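Pectate lyase (Bacillus subtilis, PDB 5AMV) cleaves polygalacturonate by calcium-dependent elimination, releasing oligosaccharides with an unsaturated sugar at their non-reducing ends. Local coordinates at residues N275-F285 with Y304-K314; D12-T21 with G190-H198. All coordinates share one frame; numbering follows the deposited sequence. Where two conformers were deposited one is given.

Interaction 1: N275-F285 with Y304-K314; sequences NIVQRAPRVRF and YPFSYAWGIGK. With ADA (alpha-D-galactopyranuronic acid), chain B; ADA (alpha-D-galactopyranuronic acid), chain C.
Tyr-304 sets its CB against Asn-275 O and turns its ring edge to Val-277 CG2, while its hydroxyl goes off to Asp-208. Both methyls of Val-277 straddle Pro-305 O. Val-277 O is gripped twice in its carbonyl plane, by Ser-307 N at 2.8 Å and by Tyr-308 N at 3.2 Å. Tyr-308 has CG wedged between its backbone N and carbonyl carbon (chi1 71°), which brings one ring face against Gln-278 CB in a CH-pi contact, with the glutamine amide nearly perpendicular to the ring. Tyr-308 OH touches Arg-279 CG and meets water 3, which also binds Gln-278 OE1, Arg-279 NE and O6B of the chain B sugar. Next, Ala-309 O takes the N-H of Ala-280 at 2.7 Å. Trp-310 lays CD1 beside CD of Pro-281, whose peptide bond to Ala-280 is cis, and hands its NE1 to Tyr-295. Gly-311 pairs in parallel with Arg-282, its N donating to Pro-281 O and its O accepting from Val-283 N; the bridge of Val-283 with Ile-312 follows. Lys-314 O sits over one face of the Phe-285 ring and accepts from Phe-285 N.

Arg-282 grips the chain B carboxylate with its guanidinium edge, NE to O6B at 2.8 Å and NH2 to O6A at 2.9 Å. Arg-279, inferred to be catalytic, gives NH2 to O5 of that sugar, and Gln-278 NE2, positioned by a second bond to Asp-246, runs almost straight (176°) to O6B of the chain C sugar. Such a row of donors implies a cleft made for an anionic polyuronate.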
loop_
_atom_site.group_PDB
_atom_site.type_symbol
_atom_site.label_atom_id
_atom_site.label_comp_id
_atom_site.label_asym_id
_atom_site.label_seq_id
_atom_site.Cartn_x
_atom_site.Cartn_y
_atom_site.Cartn_z
ATOM N N ASN A 275 11.898 -6.311 5.807
ATOM C CA ASN A 275 11.517 -7.522 5.061
ATOM C C ASN A 275 10.362 -7.247 4.088
ATOM O O ASN A 275 9.373 -7.977 4.016
ATOM C CB ASN A 275 11.229 -8.707 5.999
ATOM C CG ASN A 275 12.378 -9.014 6.894
ATOM O OD1 ASN A 275 13.533 -8.951 6.479
ATOM N ND2 ASN A 275 12.074 -9.461 8.108
ATOM N N ILE A 276 10.583 -6.185 3.304
ATOM C CA ILE A 276 9.766 -5.842 2.175
ATOM C C ILE A 276 10.597 -6.151 0.932
ATOM O O ILE A 276 11.793 -5.838 0.855
ATOM C CB ILE A 276 9.428 -4.343 2.225
ATOM C CG1 ILE A 276 8.546 -4.001 3.464
ATOM C CG2 ILE A 276 8.693 -3.881 0.915
ATOM C CD1 ILE A 276 7.178 -4.778 3.451
ATOM N N VAL A 277 9.991 -6.853 -0.023
ATOM C CA VAL A 277 10.734 -7.293 -1.205
ATOM C C VAL A 277 10.976 -6.130 -2.164
ATOM O O VAL A 277 12.112 -5.942 -2.628
ATOM C CB VAL A 277 10.039 -8.474 -1.976
ATOM C CG1 VAL A 277 10.803 -8.807 -3.216
ATOM C CG2 VAL A 277 9.936 -9.701 -1.087
ATOM N N GLN A 278 9.910 -5.437 -2.536
ATOM C CA GLN A 278 10.018 -4.483 -3.635
ATOM C C GLN A 278 8.917 -3.433 -3.593
ATOM O O GLN A 278 8.004 -3.496 -2.769
ATOM C CB GLN A 278 9.956 -5.268 -4.954
ATOM C CG GLN A 278 8.624 -6.005 -5.156
ATOM C CD GLN A 278 8.630 -6.842 -6.419
ATOM O OE1 GLN A 278 9.047 -6.356 -7.478
ATOM N NE2 GLN A 278 8.148 -8.083 -6.334
ATOM N N ARG A 279 9.036 -2.431 -4.482
ATOM C CA ARG A 279 8.038 -1.344 -4.598
ATOM C C ARG A 279 7.882 -0.550 -3.322
ATOM O O ARG A 279 6.840 -0.589 -2.675
ATOM C CB ARG A 279 6.659 -1.852 -5.103
ATOM C CG ARG A 279 6.810 -2.703 -6.363
ATOM C CD ARG A 279 5.471 -3.172 -6.883
ATOM N NE ARG A 279 5.609 -3.867 -8.154
ATOM C CZ ARG A 279 4.585 -4.310 -8.894
ATOM N NH1 ARG A 279 3.324 -4.152 -8.476
ATOM N NH2 ARG A 279 4.817 -4.905 -10.058
ATOM N N ALA A 280 8.937 0.163 -2.947
ATOM C CA ALA A 280 8.869 0.917 -1.716
ATOM C C ALA A 280 9.284 2.375 -1.799
ATOM O O ALA A 280 10.158 2.812 -1.042
ATOM C CB ALA A 280 9.649 0.196 -0.602
ATOM N N PRO A 281 8.680 3.164 -2.734
ATOM C CA PRO A 281 7.581 2.817 -3.626
ATOM C C PRO A 281 8.076 2.537 -5.063
ATOM O O PRO A 281 9.209 2.921 -5.410
ATOM C CB PRO A 281 6.760 4.115 -3.660
ATOM C CG PRO A 281 7.811 5.174 -3.632
ATOM C CD PRO A 281 8.975 4.617 -2.775
ATOM N N ARG A 282 7.205 1.957 -5.882
ATOM C CA ARG A 282 7.406 1.961 -7.347
ATOM C C ARG A 282 6.531 3.061 -7.915
ATOM O O ARG A 282 5.330 3.067 -7.651
ATOM C CB ARG A 282 6.961 0.640 -7.960
ATOM C CG ARG A 282 7.347 0.473 -9.432
ATOM C CD ARG A 282 6.306 -0.352 -10.156
ATOM N NE ARG A 282 6.767 -0.820 -11.453
ATOM C CZ ARG A 282 6.765 -0.079 -12.574
ATOM N NH1 ARG A 282 6.348 1.182 -12.563
ATOM N NH2 ARG A 282 7.172 -0.608 -13.735
ATOM N N VAL A 283 7.104 3.993 -8.688
ATOM C CA VAL A 283 6.365 5.181 -9.102
ATOM C C VAL A 283 6.319 5.297 -10.617
ATOM O O VAL A 283 7.309 5.052 -11.281
ATOM C CB VAL A 283 7.063 6.465 -8.539
ATOM C CG1 VAL A 283 6.359 7.776 -8.996
ATOM C CG2 VAL A 283 7.113 6.419 -6.970
ATOM N N ARG A 284 5.149 5.630 -11.138
ATOM C CA ARG A 284 5.043 6.191 -12.489
ATOM C C ARG A 284 4.543 7.626 -12.339
ATOM O O ARG A 284 3.696 7.890 -11.491
ATOM C CB ARG A 284 4.072 5.389 -13.352
ATOM C CG ARG A 284 4.479 3.964 -13.653
ATOM C CD ARG A 284 3.276 3.260 -14.286
ATOM N NE ARG A 284 3.615 1.924 -14.775
ATOM C CZ ARG A 284 3.458 0.806 -14.077
ATOM N NH1 ARG A 284 2.935 0.818 -12.849
ATOM N NH2 ARG A 284 3.793 -0.357 -14.624
ATOM N N PHE A 285 5.102 8.541 -13.140
ATOM C CA PHE A 285 4.559 9.918 -13.297
ATOM C C PHE A 285 4.697 10.889 -12.150
ATOM O O PHE A 285 4.982 12.066 -12.366
ATOM C CB PHE A 285 3.086 9.905 -13.767
ATOM C CG PHE A 285 2.902 9.248 -15.122
ATOM C CD1 PHE A 285 3.354 9.890 -16.285
ATOM C CD2 PHE A 285 2.340 7.974 -15.225
ATOM C CE1 PHE A 285 3.221 9.259 -17.551
ATOM C CE2 PHE A 285 2.203 7.321 -16.489
ATOM C CZ PHE A 285 2.655 7.995 -17.661
ATOM N N TYR A 304 10.587 -13.251 2.144
ATOM C CA TYR A 304 10.635 -11.837 1.736
ATOM C C TYR A 304 12.068 -11.259 1.583
ATOM O O TYR A 304 12.385 -10.239 2.194
ATOM C CB TYR A 304 9.831 -10.985 2.721
ATOM C CG TYR A 304 8.363 -11.407 2.834
ATOM C CD1 TYR A 304 7.524 -11.327 1.736
ATOM C CD2 TYR A 304 7.842 -11.897 4.051
ATOM C CE1 TYR A 304 6.185 -11.689 1.843
ATOM C CE2 TYR A 304 6.509 -12.263 4.171
ATOM C CZ TYR A 304 5.685 -12.162 3.076
ATOM O OH TYR A 304 4.343 -12.522 3.191
ATOM N N PRO A 305 12.901 -11.896 0.752
ATOM C CA PRO A 305 14.230 -11.333 0.509
ATOM C C PRO A 305 14.151 -10.001 -0.242
ATOM O O PRO A 305 13.311 -9.813 -1.146
ATOM C CB PRO A 305 14.912 -12.398 -0.362
ATOM C CG PRO A 305 13.721 -13.083 -1.103
ATOM C CD PRO A 305 12.691 -13.170 0.022
ATOM N N PHE A 306 15.007 -9.075 0.148
ATOM C CA PHE A 306 15.010 -7.752 -0.458
ATOM C C PHE A 306 15.391 -7.815 -1.920
ATOM O O PHE A 306 16.389 -8.466 -2.280
ATOM C CB PHE A 306 16.081 -6.904 0.258
ATOM C CG PHE A 306 16.200 -5.487 -0.276
ATOM C CD1 PHE A 306 17.089 -5.216 -1.312
ATOM C CD2 PHE A 306 15.466 -4.428 0.293
ATOM C CE1 PHE A 306 17.215 -3.903 -1.839
ATOM C CE2 PHE A 306 15.606 -3.124 -0.210
ATOM C CZ PHE A 306 16.463 -2.875 -1.291
ATOM N N SER A 307 14.638 -7.084 -2.767
ATOM C CA SER A 307 14.987 -6.944 -4.180
ATOM C C SER A 307 15.422 -5.491 -4.465
ATOM O O SER A 307 16.552 -5.232 -4.904
ATOM C CB SER A 307 13.778 -7.345 -5.051
ATOM O OG SER A 307 14.090 -7.411 -6.426
ATOM N N TYR A 308 14.529 -4.541 -4.220
ATOM C CA TYR A 308 14.877 -3.133 -4.389
ATOM C C TYR A 308 13.990 -2.265 -3.517
ATOM O O TYR A 308 12.923 -2.728 -3.098
ATOM C CB TYR A 308 14.802 -2.700 -5.860
ATOM C CG TYR A 308 13.389 -2.596 -6.450
ATOM C CD1 TYR A 308 12.651 -1.415 -6.303
ATOM C CD2 TYR A 308 12.799 -3.683 -7.177
ATOM C CE1 TYR A 308 11.335 -1.309 -6.843
ATOM C CE2 TYR A 308 11.496 -3.580 -7.727
ATOM C CZ TYR A 308 10.809 -2.367 -7.580
ATOM O OH TYR A 308 9.547 -2.202 -8.143
ATOM N N ALA A 309 14.420 -1.021 -3.257
ATOM C CA ALA A 309 13.593 -0.070 -2.528
ATOM C C ALA A 309 12.763 0.801 -3.475
ATOM O O ALA A 309 11.531 0.662 -3.548
ATOM C CB ALA A 309 14.475 0.815 -1.607
ATOM N N TRP A 310 13.431 1.673 -4.243
ATOM C CA TRP A 310 12.713 2.622 -5.121
ATOM C C TRP A 310 12.586 2.103 -6.542
ATOM O O TRP A 310 13.560 1.646 -7.128
ATOM C CB TRP A 310 13.355 4.025 -5.126
ATOM C CG TRP A 310 13.588 4.529 -3.781
ATOM C CD1 TRP A 310 12.795 4.313 -2.656
ATOM C CD2 TRP A 310 14.701 5.333 -3.340
ATOM N NE1 TRP A 310 13.375 4.914 -1.554
ATOM C CE2 TRP A 310 14.528 5.551 -1.939
ATOM C CE3 TRP A 310 15.843 5.869 -3.986
ATOM C CZ2 TRP A 310 15.435 6.288 -1.170
ATOM C CZ3 TRP A 310 16.755 6.623 -3.194
ATOM C CH2 TRP A 310 16.542 6.803 -1.807
ATOM N N GLY A 311 11.382 2.167 -7.102
ATOM C CA GLY A 311 11.189 1.658 -8.469
ATOM C C GLY A 311 11.016 2.864 -9.354
ATOM O O GLY A 311 10.039 3.615 -9.220
ATOM N N ILE A 312 11.990 3.072 -10.246
ATOM C CA ILE A 312 11.985 4.249 -11.127
ATOM C C ILE A 312 11.202 3.910 -12.384
ATOM O O ILE A 312 11.762 3.364 -13.354
ATOM C CB ILE A 312 13.443 4.678 -11.483
ATOM C CG1 ILE A 312 14.351 4.694 -10.235
ATOM C CG2 ILE A 312 13.444 6.040 -12.179
ATOM C CD1 ILE A 312 13.798 5.447 -9.007
ATOM N N GLY A 313 9.895 4.172 -12.348
ATOM C CA GLY A 313 8.952 3.822 -13.430
ATOM C C GLY A 313 8.871 4.951 -14.456
ATOM O O GLY A 313 9.452 6.021 -14.242
ATOM N N LYS A 314 8.060 4.726 -15.507
ATOM C CA LYS A 314 7.877 5.735 -16.570
ATOM C C LYS A 314 7.565 7.138 -16.044
ATOM O O LYS A 314 6.597 7.334 -15.289
ATOM C CB LYS A 314 6.775 5.303 -17.501
ATOM C CG LYS A 314 6.464 6.350 -18.587
ATOM C CD LYS A 314 5.415 5.751 -19.489
ATOM C CE LYS A 314 5.120 6.709 -20.657
ATOM N NZ LYS A 314 3.988 6.133 -21.428
HETATM C C1 ADA B . 7.080 -7.502 -11.071
HETATM C C2 ADA B . 5.938 -8.007 -11.969
HETATM C C3 ADA B . 6.187 -7.602 -13.425
HETATM C C4 ADA B . 6.342 -6.097 -13.556
HETATM C C5 ADA B . 7.484 -5.638 -12.656
HETATM C C6 ADA B . 7.446 -4.127 -12.610
HETATM O O2 ADA B . 5.959 -9.441 -11.921
HETATM O O3 ADA B . 5.074 -8.000 -14.238
HETATM O O4 ADA B . 5.121 -5.482 -13.098
HETATM O O5 ADA B . 7.296 -6.106 -11.290
HETATM O O6B ADA B . 7.316 -3.591 -11.475
HETATM O O6A ADA B . 7.513 -3.447 -13.685
HETATM C C1 ADA C . 11.267 -9.843 -12.101
HETATM C C2 ADA C . 11.008 -8.397 -12.530
HETATM C C3 ADA C . 10.594 -7.561 -11.304
HETATM C C4 ADA C . 9.360 -8.171 -10.637
HETATM C C5 ADA C . 9.666 -9.648 -10.308
HETATM C C6 ADA C . 8.529 -10.359 -9.619
HETATM O O2 ADA C . 12.172 -7.847 -13.176
HETATM O O3 ADA C . 10.398 -6.191 -11.676
HETATM O O4 ADA C . 8.229 -8.031 -11.512
HETATM O O5 ADA C . 10.083 -10.382 -11.492
HETATM O O6B ADA C . 7.937 -9.826 -8.627
HETATM O O6A ADA C . 8.227 -11.492 -10.082
HETATM O O HOH W 1 14.380 -9.038 3.759
HETATM O O HOH W 2 11.920 -3.177 -0.513
HETATM O O HOH W 3 8.347 -4.248 -9.089
HETATM O O HOH W 4 11.867 -7.410 -7.846
HETATM O O HOH W 5 6.962 2.035 -15.643
#

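Interaction 2: D12-T21 with G190-H198; sequences DGWGAYSTGT and GGTHIWIDH
Gly-15 and His-193 bring their CA atoms to 4.9 Å, where a short 3-10 segment and the type II' turn from Tyr-17 to Gly-20 wrap around the corner that segment 190-198 turns at His-193. The imidazole is the centre of the contact. With CG anti to its carbonyl carbon (chi1 -65°), the ring reaches into the turn, and NE2 donates to Tyr-17 O at 2.8 Å from above the carbonyl plane. Gly-20 N closes the turn on the same oxygen from the opposite face. Thr-19 OG1 sits over one ring face, offset toward CE1, and Gly-15 O meets the edge at CD2. ND1 is held by Asp-150, so both ring nitrogens are engaged, an arrangement consistent with a doubly protonated ring. An alanine here is likely to leave Tyr-17 O and Asp-150 without their shared partner and open a gap beneath the turn.

Alongside, Thr-21 splits its branches: OG1 lies on His-193 C while donating to Gly-15 O at 2.8 Å, and CG2 touches Trp-195 CB at 4.0 Å. Trp-195 gives its NE1 to Ser-238. Ile-194 and Ile-196 turn the other way, onto strand 186-189 inside the coil. An N-terminal segment laid over the outer face of strand 194-197, between its parallel neighbours 152-155 and 235-245, fits the parallel beta-helix of polysaccharide lyase family 1.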
loop_
_atom_site.group_PDB
_atom_site.type_symbol
_atom_site.label_atom_id
_atom_site.label_comp_id
_atom_site.label_asym_id
_atom_site.label_seq_id
_atom_site.Cartn_x
_atom_site.Cartn_y
_atom_site.Cartn_z
ATOM N N ASP A 12 2.937 19.593 6.332
ATOM C CA ASP A 12 3.312 18.169 6.392
ATOM C C ASP A 12 3.037 17.399 5.095
ATOM O O ASP A 12 2.103 16.565 5.004
ATOM C CB ASP A 12 2.679 17.506 7.622
ATOM C CG ASP A 12 3.282 16.147 7.933
ATOM O OD1 ASP A 12 4.228 15.681 7.226
ATOM O OD2 ASP A 12 2.804 15.538 8.913
ATOM N N GLY A 13 3.853 17.699 4.082
ATOM C CA GLY A 13 3.819 16.960 2.822
ATOM C C GLY A 13 2.681 17.331 1.881
ATOM O O GLY A 13 1.877 18.236 2.144
ATOM N N TRP A 14 2.613 16.607 0.760
ATOM C CA TRP A 14 1.666 16.898 -0.280
ATOM C C TRP A 14 0.198 16.825 0.212
ATOM O O TRP A 14 -0.679 17.485 -0.341
ATOM C CB TRP A 14 1.875 15.943 -1.424
ATOM C CG TRP A 14 2.892 16.390 -2.497
ATOM C CD1 TRP A 14 3.924 15.646 -2.986
ATOM C CD2 TRP A 14 2.899 17.631 -3.245
ATOM N NE1 TRP A 14 4.593 16.338 -3.988
ATOM C CE2 TRP A 14 3.990 17.561 -4.160
ATOM C CE3 TRP A 14 2.109 18.802 -3.212
ATOM C CZ2 TRP A 14 4.296 18.611 -5.069
ATOM C CZ3 TRP A 14 2.396 19.839 -4.134
ATOM C CH2 TRP A 14 3.503 19.732 -5.030
ATOM N N GLY A 15 -0.079 16.015 1.243
ATOM C CA GLY A 15 -1.457 15.996 1.789
ATOM C C GLY A 15 -1.923 17.351 2.312
ATOM O O GLY A 15 -3.137 17.588 2.406
ATOM N N ALA A 16 -0.977 18.232 2.670
ATOM C CA ALA A 16 -1.340 19.552 3.211
ATOM C C ALA A 16 -1.607 20.610 2.122
ATOM O O ALA A 16 -1.969 21.753 2.451
ATOM C CB ALA A 16 -0.245 20.040 4.148
ATOM N N TYR A 17 -1.458 20.234 0.849
ATOM C CA TYR A 17 -1.706 21.175 -0.253
ATOM C C TYR A 17 -3.156 21.673 -0.289
ATOM O O TYR A 17 -4.084 20.954 0.096
ATOM C CB TYR A 17 -1.328 20.542 -1.608
ATOM C CG TYR A 17 -1.322 21.567 -2.730
ATOM C CD1 TYR A 17 -0.228 22.419 -2.907
ATOM C CD2 TYR A 17 -2.415 21.675 -3.592
ATOM C CE1 TYR A 17 -0.228 23.372 -3.937
ATOM C CE2 TYR A 17 -2.431 22.607 -4.627
ATOM C CZ TYR A 17 -1.339 23.454 -4.777
ATOM O OH TYR A 17 -1.376 24.368 -5.817
ATOM N N SER A 18 -3.344 22.909 -0.750
ATOM C CA SER A 18 -4.680 23.540 -0.870
ATOM C C SER A 18 -5.539 23.422 0.393
ATOM O O SER A 18 -5.174 23.971 1.420
ATOM C CB SER A 18 -5.424 23.126 -2.155
ATOM O OG SER A 18 -5.738 21.733 -2.215
ATOM N N THR A 19 -6.675 22.725 0.306
ATOM C CA THR A 19 -7.627 22.614 1.425
ATOM C C THR A 19 -7.093 21.692 2.514
ATOM O O THR A 19 -7.695 21.593 3.589
ATOM C CB THR A 19 -9.012 22.111 0.937
ATOM O OG1 THR A 19 -8.853 20.946 0.122
ATOM C CG2 THR A 19 -9.695 23.173 0.076
ATOM N N GLY A 20 -5.977 21.013 2.226
ATOM C CA GLY A 20 -5.288 20.162 3.201
ATOM C C GLY A 20 -6.090 18.957 3.680
ATOM O O GLY A 20 -7.120 18.592 3.085
ATOM N N THR A 21 -5.609 18.313 4.747
ATOM C CA THR A 21 -6.249 17.076 5.193
ATOM C C THR A 21 -6.725 17.172 6.639
ATOM O O THR A 21 -5.937 17.113 7.584
ATOM C CB THR A 21 -5.324 15.860 4.964
ATOM O OG1 THR A 21 -5.014 15.810 3.559
ATOM C CG2 THR A 21 -6.044 14.599 5.357
ATOM N N GLY A 190 -8.082 7.391 -7.083
ATOM C CA GLY A 190 -8.603 8.723 -7.338
ATOM C C GLY A 190 -8.702 9.575 -6.082
ATOM O O GLY A 190 -9.048 10.745 -6.150
ATOM N N GLY A 191 -8.404 8.989 -4.913
ATOM C CA GLY A 191 -8.542 9.708 -3.653
ATOM C C GLY A 191 -7.553 10.868 -3.531
ATOM O O GLY A 191 -6.430 10.846 -4.079
ATOM N N THR A 192 -7.978 11.896 -2.812
ATOM C CA THR A 192 -7.200 13.125 -2.711
ATOM C C THR A 192 -7.238 13.641 -1.273
ATOM O O THR A 192 -8.217 13.440 -0.558
ATOM C CB THR A 192 -7.740 14.261 -3.677
ATOM O OG1 THR A 192 -9.167 14.398 -3.528
ATOM C CG2 THR A 192 -7.437 13.972 -5.144
ATOM N N HIS A 193 -6.194 14.359 -0.868
ATOM C CA HIS A 193 -6.074 14.874 0.503
ATOM C C HIS A 193 -6.213 13.744 1.503
ATOM O O HIS A 193 -7.207 13.627 2.224
ATOM C CB HIS A 193 -7.022 16.050 0.814
ATOM C CG HIS A 193 -6.712 17.261 -0.001
ATOM N ND1 HIS A 193 -7.472 17.636 -1.084
ATOM C CD2 HIS A 193 -5.664 18.112 0.052
ATOM C CE1 HIS A 193 -6.950 18.733 -1.616
ATOM N NE2 HIS A 193 -5.849 19.038 -0.952
ATOM N N ILE A 194 -5.175 12.919 1.533
ATOM C CA ILE A 194 -5.168 11.725 2.371
ATOM C C ILE A 194 -3.931 11.712 3.248
ATOM O O ILE A 194 -2.864 12.011 2.798
ATOM C CB ILE A 194 -5.285 10.428 1.522
ATOM C CG1 ILE A 194 -6.692 10.381 0.859
ATOM C CG2 ILE A 194 -5.070 9.124 2.393
ATOM C CD1 ILE A 194 -6.763 9.580 -0.358
ATOM N N TRP A 195 -4.137 11.371 4.516
ATOM C CA TRP A 195 -3.052 11.161 5.453
ATOM C C TRP A 195 -3.137 9.758 6.029
ATOM O O TRP A 195 -4.128 9.425 6.656
ATOM C CB TRP A 195 -3.119 12.179 6.611
ATOM C CG TRP A 195 -1.922 12.197 7.547
ATOM C CD1 TRP A 195 -0.627 11.830 7.273
ATOM C CD2 TRP A 195 -1.913 12.734 8.879
ATOM N NE1 TRP A 195 0.185 12.073 8.391
ATOM C CE2 TRP A 195 -0.591 12.616 9.384
ATOM C CE3 TRP A 195 -2.920 13.274 9.712
ATOM C CZ2 TRP A 195 -0.240 13.041 10.675
ATOM C CZ3 TRP A 195 -2.570 13.672 11.015
ATOM C CH2 TRP A 195 -1.234 13.569 11.482
ATOM N N ILE A 196 -2.069 8.978 5.823
ATOM C CA ILE A 196 -1.940 7.637 6.429
ATOM C C ILE A 196 -0.771 7.719 7.370
ATOM O O ILE A 196 0.370 7.922 6.928
ATOM C CB ILE A 196 -1.725 6.540 5.383
ATOM C CG1 ILE A 196 -2.921 6.494 4.397
ATOM C CG2 ILE A 196 -1.516 5.146 6.079
ATOM C CD1 ILE A 196 -2.665 5.692 3.125
ATOM N N ASP A 197 -1.031 7.564 8.670
ATOM C CA ASP A 197 0.043 7.855 9.641
ATOM C C ASP A 197 0.039 6.841 10.794
ATOM O O ASP A 197 -1.032 6.469 11.282
ATOM C CB ASP A 197 -0.086 9.302 10.127
ATOM C CG ASP A 197 0.832 9.613 11.321
ATOM O OD1 ASP A 197 2.000 10.018 11.104
ATOM O OD2 ASP A 197 0.359 9.475 12.475
ATOM N N HIS A 198 1.228 6.382 11.187
ATOM C CA HIS A 198 1.342 5.481 12.344
ATOM C C HIS A 198 0.478 4.222 12.205
ATOM O O HIS A 198 -0.142 3.775 13.192
ATOM C CB HIS A 198 1.053 6.206 13.672
ATOM C CG HIS A 198 2.212 7.034 14.182
ATOM N ND1 HIS A 198 2.275 8.395 13.968
ATOM C CD2 HIS A 198 3.330 6.704 14.870
ATOM C CE1 HIS A 198 3.398 8.864 14.485
ATOM N NE2 HIS A 198 4.055 7.861 15.046
#

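In the fold
Both contacts belong to the same parallel beta-helix but do different work in it. Their centres lie 22 Å apart, with about 9 Å between nearest atoms. Interaction 1 joins successive coils where they line the substrate cleft: the side chain of Arg-279 is about 6 Å from those of the calcium ligands Asp-223 and Asp-227 and about 7 Å from the bound calcium ion, and Phe-339, another residue of the glycan pocket, makes a cation-pi contact with Arg-282. Interaction 2 stands back from the site, with the side chain of Ile-194 about 14 Å from the calcium. Asp-12 bonds to His-269 on strand 266-274, which leads directly into residues 275-285 of interaction 1.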